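Long-range contacts in uncharacterized protein Atu2452 (Agrobacterium tumefaciens, PDB 2R8B), which is of unknown function but probably acts as a serine hydrolase of the dienelactone hydrolase family, built on an alpha/beta-hydrolase fold: residues A[61-67]-A[140-146]; A[128-132]-A[162-166]; A[171-177]-A[206-210]; A[195-201]-A[224-230]. All coordinates share one frame; numbering follows the deposited sequence.

Interaction 1 of 4, residues A[61-67]-A[140-146]; sequences GAPLFVL and AGPVIGL
L64 to L67 run beside V143 to L146 as neighbouring parallel strands in the central sheet of an alpha/beta-hydrolase fold, the axes of these strand segments coming within 4.7 Å, about 20° from parallel. The ladder alternates regularly: L64 N gives to P142 O (2.8 Å), I144 N to L64 O (2.8 Å), V66 N to I144 O and L146 N to V66 O. This part is buried, and side chains fill both faces of the sheet. On the face with L64 and V66, the CB of L64 rests 3.9 Å from V143 CG1, the two side chains pointing the same way, and I131 of helix 117-138 covers them. F65, I144 and L146 share the other face, under L244 and V240 of helix 234-244.

The loop end, G61 to P63 against A140 to P142, is looser and opens to solvent at G61. Here G141 N still reaches A62 O at 2.9 Å, but from above the carbonyl plane, 51° out of it, unlike the ladder bonds. Back in the interior, L146 CB meets the F65 ring at its edge, 3.8 Å from F65 CE1, and the same CE1 is 3.9 Å from I144 CG2.

Interaction 2 of 4, residues A[128-132]-A[162-166]; sequences ADFIK and QPELF
I131, on helix 117-138, meets L165 and F166 with its two different branches, and these apolar pairs form the heart of the contact. Its CG2 lies 4.0 Å from L165 CD2. The other branch carries CD1 to the F166 ring, 3.8 Å from CZ and 4.0 Å from CE1, the two side chains meeting at about a right angle. L165 extends from its turn toward the helix with CG anti to the backbone N (chi1 178°), which sends both methyls that way: CD2 goes to I131, while CD1 lies 4.3 Å from K132 CG.

Polar atoms take part as neighbours of carbon. Q162 OE1 lies beside the A128 methyl, which points at the turn, and the same oxygen is 4.0 Å from K132 CE, where the lysine chain crosses the glutamine at about a right angle. The other end of the amide, NE2, is hydrogen-bonded to a residue adjoining the segments.

Backbone bonds stay within each segment. K132 N donates to A128 O (2.9 Å), the regular i to i-4 bond of the helix, and L165 N donates to Q162 O (3.0 Å) in the turn that follows helix 150-161.

Helix 117-138 and this turn lie on the same face of the central sheet, where I131 touches L64, V66 and V143, and F166 touches V66 and V143. With no hydrogen bond or salt bridge between the segments, the helix and the turn are joined here by apolar burial and shape, with the polar ends of Q162 and K132 at the more exposed margin.

Interaction 3 of 4, residues A[171-177]-A[206-210]; sequences LMHPLIP and LTKAL
The carbonyl oxygen L206 O is gripped by L210 N at 2.8 Å, the regular helical bond, by a water, and weakly by A209 N. That water donates to L206 O and also to I176 O, linking the first turn of helix 204-217 to the loop 173-177 by way of two carbonyls. A second water, nearer the strand, donates to P174 O at 2.9 Å and is hydrogen-bonded to T207 OG1 at 2.8 Å. No hydrogen bond runs directly from one segment to the other, so each of these polar links is made through water.

The loop in question leaves the C-terminal end of strand 168-172. In the alpha/beta-hydrolase fold such strand ends carry the loops that shape the active-site side. P174 points toward the helix, whereas H173 turns away from it and bonds D199. Helix 204-217 is the connection between strands 190-196 and 220-226, and it packs here against the neighbouring strand's exit.

Away from the waters the packing is apolar and centres on L210. A chi1 of -176° swings its side chain away from its own amide, and the two methyls part from there: CD2 touches P174 CB at 3.6 Å and I176 CG1 at 3.8 Å, while CD1 meets the same I176 CG1 and, further along, its CB. From the strand itself L171 CD1 comes only to 4.3 Å of L210 CD2. At the outer end L206 CD1 meets L175 CD2 at 3.8 Å, and L206 CD2 lies against I176 O.

Interaction 4 of 4, residues A[195-201]-A[224-230]; sequences AGERDPI and VWHPGGH
H230 ND1 donates to D199 OD2 at 3.2 Å with a nearly straight N-H (169°), using the syn lone pair of the carboxylate, and the oxygen lies close to the imidazole plane. A weak second bond goes from the same nitrogen to D199 OD1. The carboxylate itself is turned 63° from the ring. I201 lays CD1 over the centre of one face of the H230 ring, 4.0 Å from its centroid, a CH-pi contact.

In the next shell, D199 OD2 also takes H173 ND1, and D199 OD1 accepts I201 N at 3.0 Å, closing an Asx turn. H230 NE2 is weakly bonded to S149 OG, in a GxSxG sequence that probably forms the nucleophile elbow, so the arrangement is consistent with the Ser-His-Asp triad of an alpha/beta-hydrolase.

Behind this, the two loops are tied by R198 N to G228 O (2.7 Å). They grow from parallel strands 190-196 and 220-226, joined through helix 204-217 as a beta-alpha-beta crossover. There A195 N bonds V224 O, H226 N bonds A195 O, and E197 N continues the ladder to H226 O (2.7 Å). G196 CA lies over a face of the H226 ring, its centroid 4.0 Å away. On the other side of the sheet the A195 methyl comes within 3.8 Å of W225 CZ3.

Interactions 1 to 3 are largely buried, whereas interaction 4 is partly open. Interactions 1 and 2 touch, since V143 and G145 of the sheet lie against L165 and F166 of the turn, but one is held by a backbone ladder and the other by apolar side chains. Interactions 3 and 4 also adjoin, their centres about 11 Å apart, and both sit at strand ends: the loop beyond strand 168-172 packs against that beyond strand 190-196, with L175 against I201. All but interaction 2 include strands of one sheet. Water bridges and leucine packing in interaction 3 give way to polar and aromatic side chains in interaction 4, around the likely active site.

Interaction 1 of 4, residues A[61-67]-A[140-146]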
loop_
_atom_site.group_PDB
_atom_site.type_symbol
_atom_site.label_atom_id
_atom_site.label_comp_id
_atom_site.label_asym_id
_atom_site.label_seq_id
_atom_site.Cartn_x
_atom_site.Cartn_y
_atom_site.Cartn_z
ATOM N N GLY A 61 3.416 -3.828 20.278
ATOM C CA GLY A 61 2.696 -5.063 20.022
ATOM C C GLY A 61 1.508 -4.832 19.109
ATOM O O GLY A 61 0.982 -5.789 18.450
ATOM N N ALA A 62 1.105 -3.561 19.061
ATOM C CA ALA A 62 0.077 -3.111 18.160
ATOM C C ALA A 62 0.632 -2.934 16.720
ATOM O O ALA A 62 1.865 -2.779 16.510
ATOM C CB ALA A 62 -0.528 -1.832 18.674
ATOM N N PRO A 63 -0.275 -2.964 15.716
ATOM C CA PRO A 63 0.171 -2.898 14.319
ATOM C C PRO A 63 1.050 -1.695 14.013
ATOM O O PRO A 63 0.964 -0.672 14.702
ATOM C CB PRO A 63 -1.142 -2.803 13.530
ATOM C CG PRO A 63 -2.169 -3.469 14.448
ATOM C CD PRO A 63 -1.749 -3.085 15.840
ATOM N N LEU A 64 1.916 -1.884 13.019
ATOM C CA LEU A 64 2.592 -0.849 12.264
ATOM C C LEU A 64 1.687 -0.549 11.069
ATOM O O LEU A 64 1.492 -1.398 10.190
ATOM C CB LEU A 64 3.924 -1.372 11.711
ATOM C CG LEU A 64 5.173 -0.498 11.710
ATOM C CD1 LEU A 64 5.811 -0.581 10.381
ATOM C CD2 LEU A 64 4.916 0.968 12.062
ATOM N N PHE A 65 1.113 0.643 11.034
ATOM C CA PHE A 65 0.231 0.958 9.947
ATOM C C PHE A 65 0.971 1.903 9.021
ATOM O O PHE A 65 1.217 3.051 9.382
ATOM C CB PHE A 65 -1.018 1.633 10.458
ATOM C CG PHE A 65 -2.150 1.586 9.504
ATOM C CD1 PHE A 65 -1.970 1.145 8.211
ATOM C CD2 PHE A 65 -3.401 1.981 9.892
ATOM C CE1 PHE A 65 -3.030 1.090 7.337
ATOM C CE2 PHE A 65 -4.470 1.935 9.018
ATOM C CZ PHE A 65 -4.290 1.493 7.750
ATOM N N VAL A 66 1.343 1.443 7.835
ATOM C CA VAL A 66 1.989 2.336 6.876
ATOM C C VAL A 66 1.002 2.680 5.765
ATOM O O VAL A 66 0.278 1.804 5.300
ATOM C CB VAL A 66 3.353 1.786 6.380
ATOM C CG1 VAL A 66 3.257 0.340 6.022
ATOM C CG2 VAL A 66 3.880 2.590 5.216
ATOM N N LEU A 67 0.924 3.968 5.410
ATOM C CA LEU A 67 -0.056 4.456 4.433
ATOM C C LEU A 67 0.646 5.289 3.415
ATOM O O LEU A 67 1.429 6.172 3.751
ATOM C CB LEU A 67 -1.141 5.307 5.062
ATOM C CG LEU A 67 -1.871 4.835 6.317
ATOM C CD1 LEU A 67 -1.177 5.424 7.518
ATOM C CD2 LEU A 67 -3.315 5.303 6.251
ATOM N N ALA A 140 6.689 -2.667 17.129
ATOM C CA ALA A 140 5.358 -2.891 16.595
ATOM C C ALA A 140 5.184 -4.376 16.337
ATOM O O ALA A 140 6.167 -5.132 16.310
ATOM C CB ALA A 140 5.167 -2.092 15.284
ATOM N N GLY A 141 3.927 -4.778 16.146
ATOM C CA GLY A 141 3.547 -6.168 15.850
ATOM C C GLY A 141 3.174 -6.412 14.398
ATOM O O GLY A 141 4.050 -6.450 13.547
ATOM N N PRO A 142 1.880 -6.620 14.093
ATOM C CA PRO A 142 1.503 -6.853 12.678
ATOM C C PRO A 142 1.872 -5.677 11.767
ATOM O O PRO A 142 1.830 -4.537 12.231
ATOM C CB PRO A 142 -0.020 -7.010 12.763
ATOM C CG PRO A 142 -0.251 -7.508 14.181
ATOM C CD PRO A 142 0.711 -6.695 14.981
ATOM N N VAL A 143 2.255 -5.915 10.505
ATOM C CA VAL A 143 2.359 -4.762 9.607
ATOM C C VAL A 143 1.179 -4.711 8.679
ATOM O O VAL A 143 0.772 -5.706 8.057
ATOM C CB VAL A 143 3.701 -4.591 8.837
ATOM C CG1 VAL A 143 4.890 -4.579 9.769
ATOM C CG2 VAL A 143 3.884 -5.671 7.957
ATOM N N ILE A 144 0.605 -3.534 8.622
ATOM C CA ILE A 144 -0.564 -3.306 7.819
ATOM C C ILE A 144 -0.236 -2.138 6.939
ATOM O O ILE A 144 0.458 -1.219 7.362
ATOM C CB ILE A 144 -1.758 -2.966 8.690
ATOM C CG1 ILE A 144 -1.958 -4.094 9.690
ATOM C CG2 ILE A 144 -2.983 -2.746 7.838
ATOM C CD1 ILE A 144 -3.233 -4.023 10.420
ATOM N N GLY A 145 -0.727 -2.178 5.709
ATOM C CA GLY A 145 -0.497 -1.110 4.772
ATOM C C GLY A 145 -1.765 -0.816 4.055
ATOM O O GLY A 145 -2.672 -1.667 3.901
ATOM N N LEU A 146 -1.823 0.415 3.604
ATOM C CA LEU A 146 -2.925 0.906 2.823
ATOM C C LEU A 146 -2.339 1.882 1.828
ATOM O O LEU A 146 -1.542 2.737 2.193
ATOM C CB LEU A 146 -3.946 1.587 3.731
ATOM C CG LEU A 146 -5.061 2.248 2.922
ATOM C CD1 LEU A 146 -6.352 2.260 3.698
ATOM C CD2 LEU A 146 -4.639 3.657 2.518
#

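Interaction 2 of 4, residues A[128-132]-A[162-166]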
loop_
_atom_site.group_PDB
_atom_site.type_symbol
_atom_site.label_atom_id
_atom_site.label_comp_id
_atom_site.label_asym_id
_atom_site.label_seq_id
_atom_site.Cartn_x
_atom_site.Cartn_y
_atom_site.Cartn_z
ATOM N N ALA A 128 10.622 -1.631 1.971
ATOM C CA ALA A 128 10.808 -2.792 2.813
ATOM C C ALA A 128 11.679 -2.432 4.028
ATOM O O ALA A 128 11.277 -2.653 5.165
ATOM C CB ALA A 128 11.446 -3.889 2.032
ATOM N N ASP A 129 12.854 -1.857 3.775
ATOM C CA ASP A 129 13.811 -1.561 4.827
ATOM C C ASP A 129 13.249 -0.605 5.859
ATOM O O ASP A 129 13.350 -0.859 7.073
ATOM C CB ASP A 129 15.089 -0.996 4.218
ATOM C CG ASP A 129 15.911 -2.067 3.553
ATOM O OD1 ASP A 129 15.745 -3.233 3.980
ATOM O OD2 ASP A 129 16.705 -1.763 2.620
ATOM N N PHE A 130 12.666 0.478 5.337
ATOM C CA PHE A 130 12.000 1.517 6.074
ATOM C C PHE A 130 10.975 0.862 6.983
ATOM O O PHE A 130 11.014 1.039 8.189
ATOM C CB PHE A 130 11.343 2.442 5.052
ATOM C CG PHE A 130 10.562 3.583 5.640
ATOM C CD1 PHE A 130 11.202 4.709 6.141
ATOM C CD2 PHE A 130 9.182 3.576 5.617
ATOM C CE1 PHE A 130 10.479 5.791 6.660
ATOM C CE2 PHE A 130 8.459 4.657 6.126
ATOM C CZ PHE A 130 9.116 5.754 6.656
ATOM N N ILE A 131 10.093 0.053 6.428
ATOM C CA ILE A 131 9.129 -0.663 7.261
ATOM C C ILE A 131 9.792 -1.578 8.333
ATOM O O ILE A 131 9.523 -1.396 9.507
ATOM C CB ILE A 131 8.046 -1.378 6.384
ATOM C CG1 ILE A 131 7.155 -0.328 5.711
ATOM C CG2 ILE A 131 7.175 -2.316 7.237
ATOM C CD1 ILE A 131 6.472 -0.797 4.476
ATOM N N LYS A 132 10.652 -2.525 7.960
ATOM C CA LYS A 132 11.391 -3.357 8.942
ATOM C C LYS A 132 12.075 -2.535 10.063
ATOM O O LYS A 132 12.118 -2.955 11.242
ATOM C CB LYS A 132 12.472 -4.214 8.262
ATOM C CG LYS A 132 11.959 -5.399 7.431
ATOM C CD LYS A 132 12.798 -5.577 6.151
ATOM C CE LYS A 132 12.536 -6.913 5.437
ATOM N NZ LYS A 132 13.398 -7.992 6.032
ATOM N N GLN A 162 8.463 -9.268 -1.030
ATOM C CA GLN A 162 8.665 -9.660 0.369
ATOM C C GLN A 162 7.376 -10.280 0.812
ATOM O O GLN A 162 6.640 -9.693 1.626
ATOM C CB GLN A 162 8.898 -8.439 1.228
ATOM C CG GLN A 162 9.768 -7.395 0.585
ATOM C CD GLN A 162 11.231 -7.703 0.769
ATOM O OE1 GLN A 162 11.930 -6.988 1.477
ATOM N NE2 GLN A 162 11.697 -8.784 0.163
ATOM N N PRO A 163 7.055 -11.446 0.242
ATOM C CA PRO A 163 5.683 -11.886 0.453
ATOM C C PRO A 163 5.367 -12.086 1.954
ATOM O O PRO A 163 4.208 -12.107 2.346
ATOM C CB PRO A 163 5.609 -13.190 -0.381
ATOM C CG PRO A 163 7.040 -13.651 -0.497
ATOM C CD PRO A 163 7.844 -12.400 -0.561
ATOM N N GLU A 164 6.398 -12.162 2.789
ATOM C CA GLU A 164 6.192 -12.506 4.174
ATOM C C GLU A 164 6.245 -11.328 5.140
ATOM O O GLU A 164 6.142 -11.500 6.370
ATOM C CB GLU A 164 7.111 -13.665 4.584
ATOM C CG GLU A 164 6.451 -15.000 4.247
ATOM C CD GLU A 164 7.138 -16.261 4.839
ATOM O OE1 GLU A 164 7.870 -16.137 5.855
ATOM O OE2 GLU A 164 6.910 -17.389 4.304
ATOM N N LEU A 165 6.381 -10.124 4.609
ATOM C CA LEU A 165 6.381 -8.936 5.473
ATOM C C LEU A 165 4.989 -8.510 6.001
ATOM O O LEU A 165 4.806 -8.382 7.178
ATOM C CB LEU A 165 7.140 -7.784 4.823
ATOM C CG LEU A 165 7.152 -6.497 5.627
ATOM C CD1 LEU A 165 7.898 -6.681 6.943
ATOM C CD2 LEU A 165 7.784 -5.384 4.800
ATOM N N PHE A 166 4.006 -8.337 5.137
ATOM C CA PHE A 166 2.693 -7.846 5.525
ATOM C C PHE A 166 1.694 -8.864 6.012
ATOM O O PHE A 166 1.578 -9.958 5.455
ATOM C CB PHE A 166 2.058 -7.088 4.368
ATOM C CG PHE A 166 2.515 -5.668 4.276
ATOM C CD1 PHE A 166 3.733 -5.351 3.651
ATOM C CD2 PHE A 166 1.751 -4.637 4.836
ATOM C CE1 PHE A 166 4.181 -4.011 3.574
ATOM C CE2 PHE A 166 2.203 -3.316 4.781
ATOM C CZ PHE A 166 3.421 -3.002 4.150
#

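Interaction 3 of 4, residues A[171-177]-A[206-210]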
loop_
_atom_site.group_PDB
_atom_site.type_symbol
_atom_site.label_atom_id
_atom_site.label_comp_id
_atom_site.label_asym_id
_atom_site.label_seq_id
_atom_site.Cartn_x
_atom_site.Cartn_y
_atom_site.Cartn_z
ATOM N N LEU A 171 -5.380 -2.300 -1.011
ATOM C CA LEU A 171 -4.937 -1.676 -2.243
ATOM C C LEU A 171 -6.060 -0.875 -2.873
ATOM O O LEU A 171 -7.058 -1.429 -3.313
ATOM C CB LEU A 171 -4.427 -2.736 -3.192
ATOM C CG LEU A 171 -3.373 -3.675 -2.586
ATOM C CD1 LEU A 171 -3.040 -4.764 -3.572
ATOM C CD2 LEU A 171 -2.101 -2.951 -2.166
HETATM N N MSE A 172 -5.926 0.438 -2.897
HETATM C CA MSE A 172 -6.990 1.236 -3.473
HETATM C C MSE A 172 -6.673 1.619 -4.903
HETATM O O MSE A 172 -5.786 2.417 -5.164
HETATM C CB MSE A 172 -7.265 2.423 -2.557
HETATM C CG MSE A 172 -7.581 1.908 -1.179
HETATM SE SE MSE A 172 -8.191 3.279 -0.006
HETATM C CE MSE A 172 -10.156 3.094 -0.198
ATOM N N HIS A 173 -7.383 1.000 -5.841
ATOM C CA HIS A 173 -7.174 1.279 -7.220
ATOM C C HIS A 173 -5.705 1.027 -7.559
ATOM O O HIS A 173 -5.005 1.950 -7.914
ATOM C CB HIS A 173 -7.574 2.721 -7.535
ATOM C CG HIS A 173 -9.026 3.001 -7.296
ATOM N ND1 HIS A 173 -9.954 3.086 -8.313
ATOM C CD2 HIS A 173 -9.717 3.206 -6.151
ATOM C CE1 HIS A 173 -11.150 3.323 -7.810
ATOM N NE2 HIS A 173 -11.032 3.400 -6.497
ATOM N N PRO A 174 -5.232 -0.225 -7.425
ATOM C CA PRO A 174 -3.913 -0.585 -7.926
ATOM C C PRO A 174 -3.896 -0.701 -9.436
ATOM O O PRO A 174 -4.964 -0.817 -10.069
ATOM C CB PRO A 174 -3.712 -1.985 -7.365
ATOM C CG PRO A 174 -5.093 -2.529 -7.338
ATOM C CD PRO A 174 -5.889 -1.387 -6.805
ATOM N N LEU A 175 -2.689 -0.705 -10.001
ATOM C CA LEU A 175 -2.443 -0.910 -11.437
ATOM C C LEU A 175 -1.151 -1.702 -11.460
ATOM O O LEU A 175 -0.107 -1.154 -11.144
ATOM C CB LEU A 175 -2.166 0.433 -12.105
ATOM C CG LEU A 175 -2.177 0.604 -13.623
ATOM C CD1 LEU A 175 -1.120 1.641 -14.059
ATOM C CD2 LEU A 175 -2.026 -0.672 -14.384
ATOM N N ILE A 176 -1.196 -2.989 -11.758
ATOM C CA ILE A 176 0.063 -3.724 -11.940
ATOM C C ILE A 176 0.026 -4.316 -13.327
ATOM O O ILE A 176 -0.869 -5.110 -13.617
ATOM C CB ILE A 176 0.248 -4.822 -10.876
ATOM C CG1 ILE A 176 0.403 -4.201 -9.483
ATOM C CG2 ILE A 176 1.426 -5.660 -11.169
ATOM C CD1 ILE A 176 1.793 -3.810 -9.123
ATOM N N PRO A 177 0.975 -3.896 -14.194
ATOM C CA PRO A 177 1.072 -4.194 -15.668
ATOM C C PRO A 177 1.761 -5.489 -16.057
ATOM O O PRO A 177 1.594 -5.995 -17.195
ATOM C CB PRO A 177 1.912 -3.031 -16.213
ATOM C CG PRO A 177 2.784 -2.597 -14.998
ATOM C CD PRO A 177 2.046 -2.987 -13.724
ATOM N N LEU A 206 -6.667 -5.960 -15.414
ATOM C CA LEU A 206 -5.389 -5.990 -14.699
ATOM C C LEU A 206 -5.623 -6.086 -13.223
ATOM O O LEU A 206 -4.841 -6.742 -12.544
ATOM C CB LEU A 206 -4.466 -4.828 -15.043
ATOM C CG LEU A 206 -3.771 -4.920 -16.415
ATOM C CD1 LEU A 206 -2.976 -3.622 -16.631
ATOM C CD2 LEU A 206 -2.884 -6.163 -16.610
ATOM N N THR A 207 -6.683 -5.433 -12.719
ATOM C CA THR A 207 -7.088 -5.605 -11.317
ATOM C C THR A 207 -7.469 -7.058 -11.043
ATOM O O THR A 207 -7.062 -7.630 -10.045
ATOM C CB THR A 207 -8.328 -4.812 -11.006
ATOM O OG1 THR A 207 -8.105 -3.418 -11.242
ATOM C CG2 THR A 207 -8.730 -5.016 -9.590
ATOM N N LYS A 208 -8.259 -7.625 -11.953
ATOM C CA LYS A 208 -8.831 -8.953 -11.820
ATOM C C LYS A 208 -7.616 -9.874 -11.736
ATOM O O LYS A 208 -7.592 -10.835 -10.977
ATOM C CB LYS A 208 -9.663 -9.229 -13.078
ATOM C CG LYS A 208 -10.972 -10.026 -12.976
ATOM C CD LYS A 208 -12.285 -9.208 -12.742
ATOM C CE LYS A 208 -13.196 -8.992 -14.007
ATOM N NZ LYS A 208 -13.441 -10.157 -15.012
ATOM N N ALA A 209 -6.576 -9.536 -12.487
ATOM C CA ALA A 209 -5.380 -10.394 -12.588
ATOM C C ALA A 209 -4.430 -10.229 -11.420
ATOM O O ALA A 209 -3.888 -11.188 -10.918
ATOM C CB ALA A 209 -4.657 -10.156 -13.882
ATOM N N LEU A 210 -4.205 -9.010 -10.989
ATOM C CA LEU A 210 -3.458 -8.811 -9.751
ATOM C C LEU A 210 -4.101 -9.624 -8.593
ATOM O O LEU A 210 -3.418 -10.322 -7.833
ATOM C CB LEU A 210 -3.449 -7.334 -9.424
ATOM C CG LEU A 210 -2.619 -6.976 -8.195
ATOM C CD1 LEU A 210 -1.152 -7.494 -8.310
ATOM C CD2 LEU A 210 -2.736 -5.437 -7.831
HETATM O O HOH W 1 -5.725 -2.406 -12.428
HETATM O O HOH W 2 -2.287 -7.062 -12.922
#

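Interaction 4 of 4, residues A[195-201]-A[224-230]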
loop_
_atom_site.group_PDB
_atom_site.type_symbol
_atom_site.label_atom_id
_atom_site.label_comp_id
_atom_site.label_asym_id
_atom_site.label_seq_id
_atom_site.Cartn_x
_atom_site.Cartn_y
_atom_site.Cartn_z
ATOM N N ALA A 195 -11.735 -1.113 -6.244
ATOM C CA ALA A 195 -11.490 -0.745 -7.624
ATOM C C ALA A 195 -12.706 -0.193 -8.400
ATOM O O ALA A 195 -13.866 -0.405 -8.036
ATOM C CB ALA A 195 -10.861 -1.912 -8.347
ATOM N N GLY A 196 -12.428 0.534 -9.472
ATOM C CA GLY A 196 -13.523 1.109 -10.215
ATOM C C GLY A 196 -13.683 0.260 -11.450
ATOM O O GLY A 196 -12.701 -0.218 -12.042
ATOM N N GLU A 197 -14.895 0.045 -11.892
ATOM C CA GLU A 197 -14.898 -0.689 -13.104
ATOM C C GLU A 197 -14.768 0.160 -14.389
ATOM O O GLU A 197 -14.598 -0.403 -15.457
ATOM C CB GLU A 197 -15.970 -1.774 -13.118
ATOM C CG GLU A 197 -17.340 -1.315 -12.946
ATOM C CD GLU A 197 -18.318 -2.441 -12.636
ATOM O OE1 GLU A 197 -18.079 -3.251 -11.714
ATOM O OE2 GLU A 197 -19.358 -2.492 -13.324
ATOM N N ARG A 198 -14.781 1.497 -14.288
ATOM C CA ARG A 198 -14.573 2.367 -15.473
ATOM C C ARG A 198 -13.466 3.380 -15.253
ATOM O O ARG A 198 -13.472 4.514 -15.758
ATOM C CB ARG A 198 -15.845 3.037 -15.918
ATOM C CG ARG A 198 -16.654 2.149 -16.751
ATOM C CD ARG A 198 -18.084 2.637 -16.832
ATOM N NE ARG A 198 -18.806 2.016 -15.740
ATOM C CZ ARG A 198 -19.804 1.152 -15.894
ATOM N NH1 ARG A 198 -20.211 0.837 -17.112
ATOM N NH2 ARG A 198 -20.391 0.622 -14.812
ATOM N N ASP A 199 -12.479 2.880 -14.538
ATOM C CA ASP A 199 -11.360 3.611 -14.091
ATOM C C ASP A 199 -10.425 3.680 -15.273
ATOM O O ASP A 199 -9.873 2.659 -15.727
ATOM C CB ASP A 199 -10.795 2.826 -12.935
ATOM C CG ASP A 199 -9.679 3.514 -12.270
ATOM O OD1 ASP A 199 -9.055 4.404 -12.916
ATOM O OD2 ASP A 199 -9.411 3.136 -11.104
ATOM N N PRO A 200 -10.222 4.894 -15.801
ATOM C CA PRO A 200 -9.467 4.919 -17.046
ATOM C C PRO A 200 -7.983 4.589 -16.745
ATOM O O PRO A 200 -7.211 4.310 -17.647
ATOM C CB PRO A 200 -9.648 6.366 -17.532
ATOM C CG PRO A 200 -9.818 7.155 -16.291
ATOM C CD PRO A 200 -10.516 6.256 -15.303
ATOM N N ILE A 201 -7.594 4.618 -15.481
ATOM C CA ILE A 201 -6.218 4.332 -15.144
ATOM C C ILE A 201 -6.007 2.850 -14.797
ATOM O O ILE A 201 -4.872 2.346 -14.890
ATOM C CB ILE A 201 -5.713 5.265 -14.015
ATOM C CG1 ILE A 201 -5.416 6.660 -14.602
ATOM C CG2 ILE A 201 -4.452 4.718 -13.396
ATOM C CD1 ILE A 201 -5.606 7.806 -13.634
ATOM N N VAL A 224 -13.484 -5.341 -3.816
ATOM C CA VAL A 224 -14.758 -4.660 -3.759
ATOM C C VAL A 224 -14.763 -3.715 -4.950
ATOM O O VAL A 224 -13.857 -2.919 -5.099
ATOM C CB VAL A 224 -14.922 -3.940 -2.381
ATOM C CG1 VAL A 224 -16.105 -2.974 -2.385
ATOM C CG2 VAL A 224 -15.063 -4.987 -1.222
ATOM N N TRP A 225 -15.727 -3.856 -5.847
ATOM C CA TRP A 225 -15.805 -3.024 -7.042
ATOM C C TRP A 225 -16.802 -1.900 -6.872
ATOM O O TRP A 225 -17.630 -1.941 -6.004
ATOM C CB TRP A 225 -16.258 -3.862 -8.220
ATOM C CG TRP A 225 -15.285 -4.930 -8.628
ATOM C CD1 TRP A 225 -15.276 -6.257 -8.228
ATOM C CD2 TRP A 225 -14.191 -4.780 -9.537
ATOM N NE1 TRP A 225 -14.232 -6.939 -8.847
ATOM C CE2 TRP A 225 -13.539 -6.050 -9.635
ATOM C CE3 TRP A 225 -13.690 -3.705 -10.268
ATOM C CZ2 TRP A 225 -12.400 -6.258 -10.446
ATOM C CZ3 TRP A 225 -12.557 -3.895 -11.043
ATOM C CH2 TRP A 225 -11.926 -5.185 -11.143
ATOM N N HIS A 226 -16.722 -0.875 -7.693
ATOM C CA HIS A 226 -17.855 0.013 -7.862
ATOM C C HIS A 226 -17.901 0.320 -9.335
ATOM O O HIS A 226 -16.856 0.190 -9.999
ATOM C CB HIS A 226 -17.777 1.276 -6.973
ATOM C CG HIS A 226 -16.586 2.161 -7.216
ATOM N ND1 HIS A 226 -16.529 3.076 -8.248
ATOM C CD2 HIS A 226 -15.430 2.312 -6.521
ATOM C CE1 HIS A 226 -15.392 3.746 -8.182
ATOM N NE2 HIS A 226 -14.704 3.300 -7.144
ATOM N N PRO A 227 -19.074 0.753 -9.861
ATOM C CA PRO A 227 -19.042 1.229 -11.264
ATOM C C PRO A 227 -18.198 2.493 -11.137
ATOM O O PRO A 227 -17.744 2.818 -10.013
ATOM C CB PRO A 227 -20.493 1.574 -11.564
ATOM C CG PRO A 227 -21.170 1.723 -10.201
ATOM C CD PRO A 227 -20.374 0.972 -9.190
ATOM N N GLY A 228 -17.944 3.262 -12.172
ATOM C CA GLY A 228 -17.179 4.498 -11.789
ATOM C C GLY A 228 -15.667 4.390 -11.911
ATOM O O GLY A 228 -15.155 3.336 -12.287
ATOM N N GLY A 229 -14.975 5.489 -11.616
ATOM C CA GLY A 229 -13.657 5.764 -12.174
ATOM C C GLY A 229 -12.565 5.527 -11.178
ATOM O O GLY A 229 -12.642 4.602 -10.389
ATOM N N HIS A 230 -11.561 6.404 -11.200
ATOM C CA HIS A 230 -10.411 6.387 -10.293
ATOM C C HIS A 230 -10.741 6.936 -8.904
ATOM O O HIS A 230 -9.904 6.874 -7.961
ATOM C CB HIS A 230 -9.300 7.245 -10.888
ATOM C CG HIS A 230 -7.933 6.898 -10.388
ATOM N ND1 HIS A 230 -7.440 5.601 -10.389
ATOM C CD2 HIS A 230 -6.936 7.675 -9.906
ATOM C CE1 HIS A 230 -6.198 5.599 -9.936
ATOM N NE2 HIS A 230 -5.874 6.844 -9.624
#